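Local coordinates for protein (peanut lectin) (Arachis hypogaea, PDB 1CIW) that binds D-galactose and galactose-containing sugars as a calcium- and manganese-dependent homotetrameric legume lectin, at residues 104-109 with 207-212. Sequence-based numbering, arbitrary orientation.
Sequences GTLGVS and SASGSL. With GAL (beta-D-galactopyranose), chain E; NDG (2-acetamido-2-deoxy-alpha-D-glucopyranose), chain B.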
loop_
_atom_site.group_PDB
_atom_site.type_symbol
_atom_site.label_atom_id
_atom_site.label_comp_id
_atom_site.label_asym_id
_atom_site.label_seq_id
_atom_site.Cartn_x
_atom_site.Cartn_y
_atom_site.Cartn_z
ATOM N N GLY A 104 21.730 16.159 27.129
ATOM C CA GLY A 104 21.445 14.748 27.334
ATOM C C GLY A 104 20.014 14.316 27.589
ATOM O O GLY A 104 19.765 13.123 27.737
ATOM N N THR A 105 19.082 15.253 27.716
ATOM C CA THR A 105 17.682 14.889 27.950
ATOM C C THR A 105 17.017 14.503 26.622
ATOM O O THR A 105 15.887 14.004 26.590
ATOM C CB THR A 105 16.890 16.035 28.644
ATOM O OG1 THR A 105 16.751 17.143 27.748
ATOM C CG2 THR A 105 17.608 16.497 29.910
ATOM N N LEU A 106 17.728 14.774 25.529
ATOM C CA LEU A 106 17.283 14.477 24.176
ATOM C C LEU A 106 15.935 15.118 23.838
ATOM O O LEU A 106 15.288 14.752 22.858
ATOM C CB LEU A 106 17.275 12.957 23.923
ATOM C CG LEU A 106 18.611 12.186 23.999
ATOM C CD1 LEU A 106 18.362 10.702 23.847
ATOM C CD2 LEU A 106 19.594 12.654 22.926
ATOM N N GLY A 107 15.532 16.101 24.645
ATOM C CA GLY A 107 14.277 16.803 24.419
ATOM C C GLY A 107 13.022 16.081 24.874
ATOM O O GLY A 107 11.926 16.563 24.617
ATOM N N VAL A 108 13.161 14.956 25.570
ATOM C CA VAL A 108 11.997 14.187 26.028
ATOM C C VAL A 108 11.888 14.025 27.543
ATOM O O VAL A 108 10.865 13.566 28.037
ATOM C CB VAL A 108 11.959 12.757 25.387
ATOM C CG1 VAL A 108 11.796 12.851 23.881
ATOM C CG2 VAL A 108 13.219 11.975 25.721
ATOM N N SER A 109 12.934 14.377 28.284
ATOM C CA SER A 109 12.902 14.242 29.733
ATOM C C SER A 109 13.269 15.529 30.479
ATOM O O SER A 109 13.600 16.551 29.864
ATOM C CB SER A 109 13.823 13.101 30.171
ATOM O OG SER A 109 15.184 13.434 29.967
ATOM N N SER A 207 12.828 13.310 18.170
ATOM C CA SER A 207 13.288 14.445 18.969
ATOM C C SER A 207 14.819 14.446 19.005
ATOM O O SER A 207 15.451 13.382 18.962
ATOM C CB SER A 207 12.733 14.348 20.390
ATOM O OG SER A 207 13.235 15.391 21.212
ATOM N N ALA A 208 15.410 15.630 19.011
ATOM C CA ALA A 208 16.861 15.769 19.075
ATOM C C ALA A 208 17.178 17.026 19.866
ATOM O O ALA A 208 16.321 17.896 20.020
ATOM C CB ALA A 208 17.462 15.856 17.678
ATOM N N SER A 209 18.413 17.149 20.336
ATOM C CA SER A 209 18.801 18.314 21.112
ATOM C C SER A 209 20.296 18.526 21.146
ATOM O O SER A 209 21.074 17.661 20.733
ATOM C CB SER A 209 18.297 18.160 22.542
ATOM O OG SER A 209 18.785 16.946 23.100
ATOM N N GLY A 210 20.687 19.676 21.691
ATOM C CA GLY A 210 22.087 20.030 21.817
ATOM C C GLY A 210 22.264 20.857 23.079
ATOM O O GLY A 210 21.294 21.079 23.810
ATOM N N SER A 211 23.473 21.313 23.349
ATOM C CA SER A 211 23.713 22.107 24.543
ATOM C C SER A 211 24.382 23.392 24.118
ATOM O O SER A 211 24.100 23.923 23.065
ATOM C CB SER A 211 24.577 21.327 25.533
ATOM O OG SER A 211 25.839 21.019 24.968
ATOM N N LEU A 212 25.272 23.930 24.959
ATOM C CA LEU A 212 25.952 25.159 24.614
ATOM C C LEU A 212 27.154 24.801 23.757
ATOM O O LEU A 212 27.367 25.386 22.706
ATOM C CB LEU A 212 26.405 25.878 25.890
ATOM C CG LEU A 212 26.793 27.363 25.847
ATOM C CD1 LEU A 212 27.013 27.871 27.260
ATOM C CD2 LEU A 212 28.025 27.592 25.012
HETATM C C1 GAL E . 27.351 19.398 27.852
HETATM C C2 GAL E . 26.038 18.674 27.819
HETATM C C3 GAL E . 26.134 17.343 27.120
HETATM C C4 GAL E . 26.725 17.550 25.693
HETATM C C5 GAL E . 28.090 18.196 25.895
HETATM C C6 GAL E . 28.872 18.391 24.648
HETATM O O2 GAL E . 25.634 18.404 29.130
HETATM O O3 GAL E . 24.893 16.711 27.099
HETATM O O4 GAL E . 25.901 18.313 24.830
HETATM O O5 GAL E . 27.856 19.452 26.521
HETATM O O6 GAL E . 30.180 18.908 24.943
HETATM C C1 NDG B . 30.561 23.148 29.579
HETATM C C2 NDG B . 29.770 23.188 27.999
HETATM C C3 NDG B . 28.501 22.660 27.873
HETATM C C4 NDG B . 28.383 21.405 28.641
HETATM C C5 NDG B . 28.484 21.589 30.188
HETATM C C6 NDG B . 28.668 20.328 30.990
HETATM C C7 NDG B . 30.816 25.280 27.193
HETATM C C8 NDG B . 30.838 26.695 26.595
HETATM O O5 NDG B . 29.668 22.300 30.596
HETATM O O3 NDG B . 28.146 22.475 26.495
HETATM O O4 NDG B . 27.184 20.685 28.430
HETATM O O6 NDG B . 29.787 19.662 30.450
HETATM O O7 NDG B . 31.860 24.960 27.801
HETATM N N2 NDG B . 29.702 24.642 27.444
HETATM O O1 NDG B . 29.733 24.468 29.827
#
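Ser207 and Leu106 make the one hydrogen bond between residues 104-109 and 207-212. Ser207 CB leaves the strand toward the loop. It packs against Val108 CG1 at 3.9 Å and lies 3.6 Å from Leu106 O. With OG anti to the backbone N (chi1 176°), the hydroxyl reaches the loop backbone. OG gives its proton to Leu106 O at 2.7 Å, in the carbonyl plane and on a lone pair, with a C=O...OG angle of 144°. The same OG lies 3.7 Å from Gly107 CA. Gly107 has a positive phi (79°), which suits glycine. Two residues on, Ser209 also points its CB at the loop. Its OG sits 3.1 Å from Leu106 CA but bonds to Gly103 O. Two serine hydroxyls of strand 201-209 therefore meet backbone carbonyls of the loop, those of Leu106 and Gly103.

Further along, Ser211 OG donates to O5 of the bound galactose at 3.0 Å. Gly104 N lies 3.2 Å from galactose O3, so both segments border the sugar site. Asp83 and Asn127 also hydrogen-bond the galactose.

The contact is buried on the seven-stranded sheet of the legume lectin fold. Strand 201-209 runs between strands 43-53 and 84-91. Val108 and Ser207 both touch Ile86 and Arg45. Leu106 packs on Ile86 and on the manganese ligand Glu121 of strand 117-123.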